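Local coordinates for heme-binding protein A (Haemophilus parasuis 29755, PDB 3TPA), which probably binds glutathione as a solute-binding protein of peptide-transporter type, although it is named for heme binding, at residues R370-I375 with A386-H391; K398-G403 with G408-T413. The protein carries 1 engineered substitution. All coordinates share one frame; numbering follows the deposited sequence. Where two conformers were deposited one is given.

Contact 1 (R370-I375 with A386-H391); sequences RTAEII and AKLVTH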
ATOM      1  N   ARG A 370     -10.524 -20.921  -6.033  1.00 21.48           N
ATOM      2  CA  ARG A 370     -11.117 -20.959  -7.372  1.00 23.46           C
ATOM      3  C   ARG A 370     -10.099 -20.626  -8.455  1.00 19.00           C
ATOM      4  O   ARG A 370     -10.135 -21.199  -9.537  1.00 22.95           O
ATOM      5  CB  ARG A 370     -12.332 -20.035  -7.490  1.00 21.53           C
ATOM      6  CG  ARG A 370     -12.960 -20.063  -8.888  1.00 27.84           C
ATOM      7  CD  ARG A 370     -13.726 -21.365  -9.128  1.00 33.13           C
ATOM      8  NE  ARG A 370     -14.425 -21.383 -10.410  1.00 35.47           N
ATOM      9  CZ  ARG A 370     -15.535 -20.698 -10.677  1.00 44.91           C
ATOM     10  NH1 ARG A 370     -16.087 -19.917  -9.755  1.00 55.30           N
ATOM     11  NH2 ARG A 370     -16.096 -20.791 -11.873  1.00 40.20           N
ATOM     12  N   THR A 371      -9.207 -19.682  -8.170  1.00 16.78           N
ATOM     13  CA  THR A 371      -8.075 -19.405  -9.044  1.00 17.03           C
ATOM     14  C   THR A 371      -7.346 -20.724  -9.323  1.00 19.35           C
ATOM     15  O   THR A 371      -7.157 -21.121 -10.466  1.00 22.04           O
ATOM     16  CB  THR A 371      -7.080 -18.420  -8.377  1.00 17.82           C
ATOM     17  OG1 THR A 371      -7.752 -17.206  -8.018  1.00 18.70           O
ATOM     18  CG2 THR A 371      -5.919 -18.094  -9.322  1.00 10.30           C
ATOM     19  N   ALA A 372      -6.961 -21.418  -8.262  1.00 20.35           N
ATOM     20  CA  ALA A 372      -6.222 -22.669  -8.419  1.00 21.32           C
ATOM     21  C   ALA A 372      -6.984 -23.707  -9.259  1.00 21.02           C
ATOM     22  O   ALA A 372      -6.392 -24.425 -10.066  1.00 21.70           O
ATOM     23  CB  ALA A 372      -5.855 -23.248  -7.047  1.00 12.09           C
ATOM     24  N   GLU A 373      -8.294 -23.800  -9.049  1.00 24.41           N
ATOM     25  CA  GLU A 373      -9.103 -24.810  -9.740  1.00 20.09           C
ATOM     26  C   GLU A 373      -9.156 -24.559 -11.241  1.00 23.08           C
ATOM     27  O   GLU A 373      -9.062 -25.488 -12.046  1.00 25.65           O
ATOM     28  CB  GLU A 373     -10.530 -24.848  -9.167  1.00 20.20           C
ATOM     29  CG  GLU A 373     -10.630 -25.560  -7.842  1.00 22.83           C
ATOM     30  CD  GLU A 373     -11.973 -25.363  -7.166  1.00 31.64           C
ATOM     31  OE1 GLU A 373     -12.823 -24.627  -7.714  1.00 27.66           O
ATOM     32  OE2 GLU A 373     -12.172 -25.937  -6.073  1.00 26.31           O
ATOM     33  N   ILE A 374      -9.322 -23.298 -11.618  1.00 21.81           N
ATOM     34  CA  ILE A 374      -9.414 -22.934 -13.035  1.00 21.80           C
ATOM     35  C   ILE A 374      -8.112 -23.280 -13.736  1.00 23.07           C
ATOM     36  O   ILE A 374      -8.083 -23.896 -14.814  1.00 23.30           O
ATOM     37  CB  ILE A 374      -9.702 -21.426 -13.201  1.00 27.39           C
ATOM     38  CG1 ILE A 374     -11.146 -21.121 -12.798  1.00 25.51           C
ATOM     39  CG2 ILE A 374      -9.442 -20.963 -14.644  1.00 32.11           C
ATOM     40  CD1 ILE A 374     -11.396 -19.673 -12.562  1.00 23.29           C
ATOM     41  N   ILE A 375      -7.016 -22.898 -13.104  1.00 25.62           N
ATOM     42  CA  ILE A 375      -5.695 -23.182 -13.652  1.00 22.51           C
ATOM     43  C   ILE A 375      -5.442 -24.683 -13.739  1.00 21.33           C
ATOM     44  O   ILE A 375      -4.988 -25.172 -14.757  1.00 20.62           O
ATOM     45  CB  ILE A 375      -4.607 -22.487 -12.826  1.00 26.51           C
ATOM     46  CG1 ILE A 375      -4.547 -21.015 -13.221  1.00 26.61           C
ATOM     47  CG2 ILE A 375      -3.265 -23.122 -13.063  1.00 33.64           C
ATOM     48  CD1 ILE A 375      -4.566 -20.087 -12.042  1.00 35.41           C
ATOM     49  N   ALA A 386      -1.503 -31.120 -12.068  1.00 21.33           N
ATOM     50  CA  ALA A 386      -1.187 -30.356 -10.870  1.00 22.17           C
ATOM     51  C   ALA A 386      -2.236 -30.579  -9.782  1.00 31.36           C
ATOM     52  O   ALA A 386      -3.398 -30.185  -9.927  1.00 33.80           O
ATOM     53  CB  ALA A 386      -1.085 -28.870 -11.219  1.00 22.86           C
ATOM     54  N   LYS A 387      -1.822 -31.223  -8.699  1.00 25.31           N
ATOM     55  CA  LYS A 387      -2.675 -31.428  -7.537  1.00 23.74           C
ATOM     56  C   LYS A 387      -2.772 -30.144  -6.707  1.00 26.64           C
ATOM     57  O   LYS A 387      -1.767 -29.473  -6.477  1.00 23.92           O
ATOM     58  CB  LYS A 387      -2.097 -32.555  -6.684  1.00 31.87           C
ATOM     59  CG  LYS A 387      -3.035 -33.074  -5.605  1.00 40.54           C
ATOM     60  CD  LYS A 387      -2.450 -34.295  -4.925  1.00 44.24           C
ATOM     61  CE  LYS A 387      -3.429 -34.904  -3.942  1.00 53.57           C
ATOM     62  NZ  LYS A 387      -3.337 -36.391  -3.966  1.00 61.88           N
ATOM     63  N   LEU A 388      -3.979 -29.797  -6.264  1.00 29.15           N
ATOM     64  CA  LEU A 388      -4.149 -28.657  -5.362  1.00 29.08           C
ATOM     65  C   LEU A 388      -3.694 -29.061  -3.971  1.00 30.89           C
ATOM     66  O   LEU A 388      -4.070 -30.111  -3.462  1.00 34.89           O
ATOM     67  CB  LEU A 388      -5.603 -28.185  -5.319  1.00 31.87           C
ATOM     68  CG  LEU A 388      -6.189 -27.730  -6.651  1.00 32.53           C
ATOM     69  CD1 LEU A 388      -7.449 -26.925  -6.397  1.00 35.07           C
ATOM     70  CD2 LEU A 388      -5.180 -26.903  -7.409  1.00 27.48           C
ATOM     71  N   VAL A 389      -2.877 -28.216  -3.361  1.00 28.26           N
ATOM     72  CA  VAL A 389      -2.266 -28.527  -2.076  1.00 26.88           C
ATOM     73  C   VAL A 389      -2.648 -27.472  -1.054  1.00 26.49           C
ATOM     74  O   VAL A 389      -2.508 -26.271  -1.297  1.00 25.39           O
ATOM     75  CB  VAL A 389      -0.727 -28.607  -2.183  1.00 31.10           C
ATOM     76  CG1 VAL A 389      -0.091 -28.748  -0.804  1.00 35.58           C
ATOM     77  CG2 VAL A 389      -0.322 -29.765  -3.085  1.00 37.94           C
ATOM     78  N   THR A 390      -3.132 -27.938   0.087  1.00 19.99           N
ATOM     79  CA  THR A 390      -3.612 -27.071   1.155  1.00 23.50           C
ATOM     80  C   THR A 390      -2.636 -27.068   2.329  1.00 25.43           C
ATOM     81  O   THR A 390      -2.065 -28.099   2.670  1.00 33.44           O
ATOM     82  CB  THR A 390      -4.995 -27.551   1.633  1.00 30.69           C
ATOM     83  OG1 THR A 390      -5.913 -27.548   0.527  1.00 29.80           O
ATOM     84  CG2 THR A 390      -5.520 -26.658   2.747  1.00 35.86           C
ATOM     85  N   HIS A 391      -2.444 -25.902   2.936  1.00 26.84           N
ATOM     86  CA  HIS A 391      -1.525 -25.737   4.059  1.00 20.33           C
ATOM     87  C   HIS A 391      -2.097 -24.672   4.979  1.00 27.74           C
ATOM     88  O   HIS A 391      -2.880 -23.837   4.536  1.00 34.37           O
ATOM     89  CB  HIS A 391      -0.147 -25.241   3.570  1.00 20.46           C
ATOM     90  CG  HIS A 391       0.715 -26.301   2.958  1.00 33.54           C
ATOM     91  ND1 HIS A 391       1.328 -27.287   3.705  1.00 35.99           N
ATOM     92  CD2 HIS A 391       1.083 -26.516   1.676  1.00 32.70           C
ATOM     93  CE1 HIS A 391       2.019 -28.076   2.903  1.00 33.41           C
ATOM     94  NE2 HIS A 391       1.889 -27.629   1.666  1.00 35.15           N
TER
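Leu388, on the edge strand of a beta-alpha-beta unit, meets Ala372 and Glu373 on the helix that precedes it. The closest pair of alpha carbons, those of Ala372 and Leu388, is 7.0 Å apart, and the two segments together bury 119 Å², more than half of it on Leu388. The leucine does the reaching: its branched end spans two successive helix residues. Its CD2 lies 3.7 Å from Ala372 CB, an apolar methyl-to-methyl contact, and the same CD2 comes within 3.8 Å of Ala372 O. The other branch, CD1, is 4.1 Å from Ala372 CB and turns toward the neighbouring residue, passing 3.8 Å from Glu373 CG.

The unit comprises strand 351-356, helix 368-381 and strand 384-389, with the two strands parallel and adjacent in a six-stranded mixed sheet. Backbone bonds of Lys387 to Thr353 and Ile355, and of Val389 to Ile355 and Val357, establish the pairing with strand 351-356. The Leu388 side chain points to the helix, as the contacts of CD1 and CD2 show.

Glu373 takes part through its aliphatic portion. Its CB starts away from the strand, but with CG anti to the carbonyl carbon (chi1 -77°) the methylene swings back beside CD1, and beyond it the chain is extended. The two side chains cross at about a right angle, so they share a point of contact instead of lying along one another. No hydrogen bond links the two segments; further polar bonds from the same helix lie alongside, Gln376 NE2 to Ala386 O in the strand and Arg369 NH1 to Thr390 OG1.

Contact 2 (K398-G403 with G408-T413); sequences KRTREG and GTYGWT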
ATOM      1  N   LYS A 398       6.065 -20.168   5.104  1.00 21.15           N
ATOM      2  CA  LYS A 398       7.440 -20.543   5.428  1.00 22.69           C
ATOM      3  C   LYS A 398       8.002 -21.524   4.404  1.00 21.93           C
ATOM      4  O   LYS A 398       9.140 -21.401   3.972  1.00 24.91           O
ATOM      5  CB  LYS A 398       7.550 -21.116   6.841  1.00 19.62           C
ATOM      6  CG  LYS A 398       8.978 -21.363   7.280  1.00 21.79           C
ATOM      7  CD  LYS A 398       9.023 -21.936   8.687  1.00 26.53           C
ATOM      8  CE  LYS A 398      10.467 -22.103   9.153  1.00 29.54           C
ATOM      9  NZ  LYS A 398      10.553 -22.875  10.419  1.00 47.08           N
ATOM     10  N   ARG A 399       7.197 -22.488   3.988  1.00 19.87           N
ATOM     11  CA  ARG A 399       7.709 -23.466   3.029  1.00 20.71           C
ATOM     12  C   ARG A 399       7.747 -22.930   1.608  1.00 20.91           C
ATOM     13  O   ARG A 399       8.397 -23.502   0.743  1.00 26.57           O
ATOM     14  CB  ARG A 399       6.910 -24.761   3.081  1.00 24.43           C
ATOM     15  CG  ARG A 399       6.957 -25.429   4.431  1.00 29.88           C
ATOM     16  CD  ARG A 399       6.105 -26.664   4.434  1.00 33.90           C
ATOM     17  NE  ARG A 399       5.868 -27.117   5.793  1.00 43.51           N
ATOM     18  CZ  ARG A 399       5.241 -28.244   6.097  1.00 37.81           C
ATOM     19  NH1 ARG A 399       4.797 -29.031   5.131  1.00 35.94           N
ATOM     20  NH2 ARG A 399       5.070 -28.583   7.363  1.00 37.38           N
ATOM     21  N   THR A 400       7.035 -21.840   1.362  1.00 16.84           N
ATOM     22  CA  THR A 400       7.145 -21.176   0.077  1.00 16.32           C
ATOM     23  C   THR A 400       8.480 -20.430   0.033  1.00 17.33           C
ATOM     24  O   THR A 400       9.254 -20.592  -0.915  1.00 16.04           O
ATOM     25  CB  THR A 400       5.967 -20.220  -0.189  1.00 17.28           C
ATOM     26  OG1 THR A 400       4.782 -20.980  -0.445  1.00 21.48           O
ATOM     27  CG2 THR A 400       6.250 -19.352  -1.405  1.00  9.96           C
ATOM     28  N   ARG A 401       8.746 -19.620   1.064  1.00 14.07           N
ATOM     29  CA  ARG A 401      10.005 -18.892   1.153  0.52 17.65           C
ATOM     30  C   ARG A 401      11.198 -19.844   1.034  1.00 21.00           C
ATOM     31  O   ARG A 401      12.202 -19.523   0.405  1.00 17.79           O
ATOM     32  CB  ARG A 401      10.071 -18.086   2.460  0.52 17.07           C
ATOM     33  CG  ARG A 401       9.000 -16.999   2.556  0.52 17.91           C
ATOM     34  CD  ARG A 401       9.184 -16.107   3.782  0.52 20.30           C
ATOM     35  NE  ARG A 401       8.830 -16.775   5.034  0.52 22.69           N
ATOM     36  CZ  ARG A 401       7.708 -16.551   5.719  0.52 22.47           C
ATOM     37  NH1 ARG A 401       6.817 -15.672   5.286  0.52 23.40           N
ATOM     38  NH2 ARG A 401       7.477 -17.200   6.850  0.52 10.12           N
ATOM     39  N   GLU A 402      11.076 -21.026   1.623  1.00 20.67           N
ATOM     40  CA  GLU A 402      12.168 -22.001   1.594  1.00 19.37           C
ATOM     41  C   GLU A 402      12.279 -22.806   0.306  1.00 18.72           C
ATOM     42  O   GLU A 402      13.203 -23.596   0.151  1.00 19.90           O
ATOM     43  CB  GLU A 402      12.060 -22.941   2.792  1.00 22.09           C
ATOM     44  CG  GLU A 402      12.306 -22.238   4.114  1.00 26.41           C
ATOM     45  CD  GLU A 402      11.921 -23.092   5.288  1.00 31.67           C
ATOM     46  OE1 GLU A 402      11.343 -24.174   5.056  1.00 33.37           O
ATOM     47  OE2 GLU A 402      12.188 -22.676   6.435  1.00 23.75           O
ATOM     48  N   GLY A 403      11.344 -22.622  -0.620  1.00 18.63           N
ATOM     49  CA  GLY A 403      11.453 -23.282  -1.917  1.00 17.35           C
ATOM     50  C   GLY A 403      10.911 -24.699  -2.006  1.00 17.95           C
ATOM     51  O   GLY A 403      11.270 -25.449  -2.910  1.00 19.76           O
ATOM     52  N   GLY A 408       2.031 -21.828  -7.111  1.00 21.14           N
ATOM     53  CA  GLY A 408       1.122 -21.358  -6.081  1.00 18.79           C
ATOM     54  C   GLY A 408       0.431 -20.049  -6.406  1.00 18.67           C
ATOM     55  O   GLY A 408       0.820 -19.317  -7.328  1.00 13.27           O
ATOM     56  N   THR A 409      -0.586 -19.752  -5.602  1.00 15.00           N
ATOM     57  CA  THR A 409      -1.400 -18.555  -5.747  1.00 15.53           C
ATOM     58  C   THR A 409      -0.948 -17.549  -4.709  1.00 16.16           C
ATOM     59  O   THR A 409      -1.163 -17.741  -3.511  1.00 19.45           O
ATOM     60  CB  THR A 409      -2.894 -18.844  -5.502  1.00 18.24           C
ATOM     61  OG1 THR A 409      -3.052 -19.446  -4.216  1.00 19.72           O
ATOM     62  CG2 THR A 409      -3.463 -19.776  -6.568  1.00 13.33           C
ATOM     63  N   TYR A 410      -0.338 -16.468  -5.176  1.00 13.73           N
ATOM     64  CA  TYR A 410       0.257 -15.489  -4.287  1.00 10.50           C
ATOM     65  C   TYR A 410      -0.193 -14.087  -4.677  1.00 16.41           C
ATOM     66  O   TYR A 410      -0.773 -13.871  -5.756  1.00 16.61           O
ATOM     67  CB  TYR A 410       1.795 -15.598  -4.354  1.00 10.99           C
ATOM     68  CG  TYR A 410       2.309 -16.993  -4.033  1.00 12.47           C
ATOM     69  CD1 TYR A 410       2.288 -17.481  -2.724  1.00 15.32           C
ATOM     70  CD2 TYR A 410       2.788 -17.830  -5.036  1.00 18.33           C
ATOM     71  CE1 TYR A 410       2.751 -18.757  -2.420  1.00 18.80           C
ATOM     72  CE2 TYR A 410       3.268 -19.105  -4.742  1.00 15.79           C
ATOM     73  CZ  TYR A 410       3.244 -19.563  -3.435  1.00 19.50           C
ATOM     74  OH  TYR A 410       3.714 -20.825  -3.136  1.00 14.55           O
ATOM     75  N   GLY A 411       0.074 -13.137  -3.795  1.00  9.78           N
ATOM     76  CA  GLY A 411      -0.238 -11.750  -4.062  1.00 14.42           C
ATOM     77  C   GLY A 411       0.795 -10.846  -3.419  1.00 18.39           C
ATOM     78  O   GLY A 411       1.463 -11.226  -2.450  1.00 17.88           O
ATOM     79  N   TRP A 412       0.951  -9.654  -3.974  1.00 13.87           N
ATOM     80  CA  TRP A 412       1.835  -8.664  -3.378  1.00 17.79           C
ATOM     81  C   TRP A 412       1.154  -7.304  -3.385  1.00 18.00           C
ATOM     82  O   TRP A 412       0.478  -6.949  -4.352  1.00 17.17           O
ATOM     83  CB  TRP A 412       3.154  -8.589  -4.162  1.00 18.91           C
ATOM     84  CG  TRP A 412       4.062  -7.480  -3.700  1.00  9.37           C
ATOM     85  CD1 TRP A 412       4.247  -6.258  -4.301  1.00 14.39           C
ATOM     86  CD2 TRP A 412       4.900  -7.491  -2.543  1.00 12.89           C
ATOM     87  NE1 TRP A 412       5.144  -5.510  -3.580  1.00 15.66           N
ATOM     88  CE2 TRP A 412       5.564  -6.244  -2.496  1.00 17.89           C
ATOM     89  CE3 TRP A 412       5.154  -8.436  -1.534  1.00 12.74           C
ATOM     90  CZ2 TRP A 412       6.466  -5.917  -1.489  1.00 11.70           C
ATOM     91  CZ3 TRP A 412       6.052  -8.111  -0.534  1.00 14.95           C
ATOM     92  CH2 TRP A 412       6.699  -6.859  -0.518  1.00 14.96           C
ATOM     93  N   THR A 413       1.344  -6.547  -2.310  1.00 16.15           N
ATOM     94  CA  THR A 413       0.860  -5.173  -2.228  1.00 15.19           C
ATOM     95  C   THR A 413       2.022  -4.235  -1.979  1.00 19.52           C
ATOM     96  O   THR A 413       2.808  -4.442  -1.055  1.00 18.14           O
ATOM     97  CB  THR A 413      -0.166  -5.010  -1.088  1.00 19.65           C
ATOM     98  OG1 THR A 413      -1.327  -5.791  -1.388  1.00 18.91           O
ATOM     99  CG2 THR A 413      -0.570  -3.543  -0.927  1.00 12.81           C
TER
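Across this contact the backbones stay well apart, Thr400 CA lying 8.6 Å from Gly408 CA, while the helix holding Thr400 ends in a Schellman motif at Gly403, whose phi is positive (85°) and whose N bonds to Thr400 O. Two side chains bridge the gap, approaching from opposite directions. The phenol of Tyr410 gives its proton to Thr400 OG1, with 2.9 Å between OH and OG1. The angle at OH between CZ and OG1 is about 112°, as suits a phenolic donor, and OG1 stands at the ring edge, near the ring plane.

Thr400 places both its branches against the tyrosine. Its methyl is anti to the backbone N, which sets CG2 out of the ring plane, 3.6 Å from Tyr410 CZ, and OG1 is left beside the backbone N. There OG1 also bonds to the carbonyl O of Phe396, one turn back. Thr400 thus accepts from the tyrosine and gives its own proton to the helix backbone, and both buried hydroxyls find a partner. Gly408 is two residues before Tyr410, on the same face of the strand, and because it has no side chain the phenol oxygen can lie close over it, Tyr410 OH being 4.0 Å from Gly408 CA.

Around the ring, Tyr437 and Phe405 meet it edge-to-face, and Phe396 and Trp356 also touch it. Strand 407-413 is an interior strand of the mixed sheet, antiparallel to strand 261-276 and parallel to strand 351-356, with helix 393-401 packed over the face from which Tyr410 projects.

Contact 1 and contact 2 attach successive helices to one sheet, strand 384-389 leading directly into helix 393-401, and their centres are 14 Å apart. Contact 1 sits at the outermost strand and is partly buried; contact 2 uses an interior strand, and both its touching residues are buried. Chemistry follows place: at the edge there is aliphatic packing alone, while inside a hydroxyl pair is joined by a hydrogen bond within an aromatic cluster. Thr409 ties them together, its CG2 lying 4.1 Å from Thr371 CG2 of helix 368-381 while the next residue, Tyr410, points to helix 393-401. The two helices therefore cover different faces of the sheet.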